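Local atomic coordinates of putative hydrogenase (PDB entry 3LYU), a protein that is a putative oxidoreductase, probably carrying FAD and a [2Fe-2S] cluster in its full-length form, of which this chain is one alpha/beta domain. Residues 92-96 and 119-123. Numbering follows the deposited sequence.
Sequences SQRLK and DQKQV
The backbones of two helical segments come nearest at S92 and D119 and at K96 and V123, their short axes approaching to 9.9 Å with N-to-C directions only 31° from parallel. On the buried side L95 sends CD2 to 3.3 Å from V123 CG2, a tight apolar contact in which the side chains meet at about a right angle. The same methyl rests 3.6 Å from D119 CB. L95 also touches V52 and V123 touches M113, so both reach strands of the parallel sheet. Strand order 3-2-1-4-5 makes this a Rossmann-like domain, consistent with the nucleotide-binding half of ferredoxin reductase relatives; helices 84-104 and 117-130 pack here as neighbours on one face. One turn before V123, D119 OD1 lies 2.8 Å from S92 OG, whose single proton could go instead to M88 O. The extended Q122 lays OE1 3.2 Å from K96 CD, and the bend at K96 chi3 (74°) brings NZ back for a weak 3.4 Å hydrogen bond to OE1. A water donates to Q122 OE1 and, at 2.7 Å, to Q93 OE1. An alanine in place of K96 removes the CD-to-NZ chain beside Q122 OE1, and is likely to leave the amide less firmly held and freer to turn.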
# COMPACT_ATOMS: atom_id res chain seq x y z
N SER B 92 -11.99 -27.38 -1.96
CA SER B 92 -10.78 -27.07 -1.22
C SER B 92 -9.83 -28.27 -1.25
O SER B 92 -8.63 -28.11 -1.42
CB SER B 92 -11.13 -26.73 0.23
OG SER B 92 -11.88 -25.54 0.34
N GLN B 93 -10.38 -29.47 -1.11
CA GLN B 93 -9.59 -30.69 -1.14
C GLN B 93 -8.97 -30.93 -2.51
O GLN B 93 -7.77 -31.17 -2.62
CB GLN B 93 -10.47 -31.89 -0.78
CG GLN B 93 -10.99 -31.91 0.64
CD GLN B 93 -9.88 -31.89 1.68
OE1 GLN B 93 -9.35 -30.83 2.03
NE2 GLN B 93 -9.51 -33.08 2.18
N ARG B 94 -9.80 -30.89 -3.55
CA ARG B 94 -9.35 -31.09 -4.93
C ARG B 94 -8.27 -30.08 -5.28
O ARG B 94 -7.39 -30.34 -6.11
CB ARG B 94 -10.54 -30.93 -5.88
CG ARG B 94 -10.19 -31.04 -7.36
CD ARG B 94 -9.92 -32.48 -7.77
NE ARG B 94 -11.14 -33.29 -7.76
CZ ARG B 94 -12.08 -33.25 -8.70
NH1 ARG B 94 -13.15 -34.02 -8.60
NH2 ARG B 94 -11.93 -32.45 -9.75
N LEU B 95 -8.34 -28.91 -4.65
CA LEU B 95 -7.40 -27.82 -4.89
C LEU B 95 -6.01 -28.09 -4.29
O LEU B 95 -4.99 -27.82 -4.94
CB LEU B 95 -7.96 -26.52 -4.32
CG LEU B 95 -7.20 -25.22 -4.59
CD1 LEU B 95 -7.20 -24.89 -6.08
CD2 LEU B 95 -7.86 -24.10 -3.81
N LYS B 96 -5.96 -28.62 -3.07
CA LYS B 96 -4.69 -28.92 -2.43
C LYS B 96 -4.04 -30.08 -3.16
O LYS B 96 -2.85 -30.04 -3.48
CB LYS B 96 -4.90 -29.33 -0.98
CG LYS B 96 -5.92 -28.48 -0.25
CD LYS B 96 -6.18 -29.00 1.15
CE LYS B 96 -5.02 -28.68 2.08
NZ LYS B 96 -5.35 -29.08 3.47
N ASP B 119 -9.04 -20.54 0.66
CA ASP B 119 -8.38 -21.48 -0.23
C ASP B 119 -6.99 -20.95 -0.53
O ASP B 119 -6.08 -21.73 -0.81
CB ASP B 119 -9.15 -21.63 -1.54
CG ASP B 119 -10.46 -22.33 -1.35
OD1 ASP B 119 -10.45 -23.44 -0.80
OD2 ASP B 119 -11.50 -21.78 -1.76
N GLN B 120 -6.84 -19.63 -0.47
CA GLN B 120 -5.54 -19.01 -0.72
C GLN B 120 -4.60 -19.41 0.40
O GLN B 120 -3.41 -19.57 0.19
CB GLN B 120 -5.67 -17.50 -0.79
CG GLN B 120 -6.52 -17.03 -1.93
CD GLN B 120 -6.33 -15.58 -2.21
OE1 GLN B 120 -6.68 -14.73 -1.40
NE2 GLN B 120 -5.76 -15.27 -3.36
N LYS B 121 -5.15 -19.57 1.59
CA LYS B 121 -4.37 -19.98 2.73
C LYS B 121 -3.94 -21.43 2.56
O LYS B 121 -2.75 -21.75 2.64
CB LYS B 121 -5.20 -19.86 4.00
CG LYS B 121 -5.50 -18.44 4.43
CD LYS B 121 -6.17 -18.47 5.78
CE LYS B 121 -6.34 -17.08 6.35
NZ LYS B 121 -6.95 -17.15 7.71
N GLN B 122 -4.91 -22.32 2.31
CA GLN B 122 -4.63 -23.74 2.14
C GLN B 122 -3.67 -24.03 0.99
O GLN B 122 -2.87 -24.97 1.05
CB GLN B 122 -5.94 -24.52 1.93
CG GLN B 122 -6.84 -24.56 3.16
CD GLN B 122 -7.98 -25.58 3.03
OE1 GLN B 122 -7.74 -26.78 2.85
NE2 GLN B 122 -9.22 -25.09 3.12
N VAL B 123 -3.75 -23.22 -0.06
CA VAL B 123 -2.89 -23.37 -1.21
C VAL B 123 -1.51 -22.80 -0.90
O VAL B 123 -0.52 -23.26 -1.45
CB VAL B 123 -3.48 -22.65 -2.45
CG1 VAL B 123 -2.44 -22.55 -3.56
CG2 VAL B 123 -4.71 -23.40 -2.95
O HOH W 1 -7.72 -29.75 3.91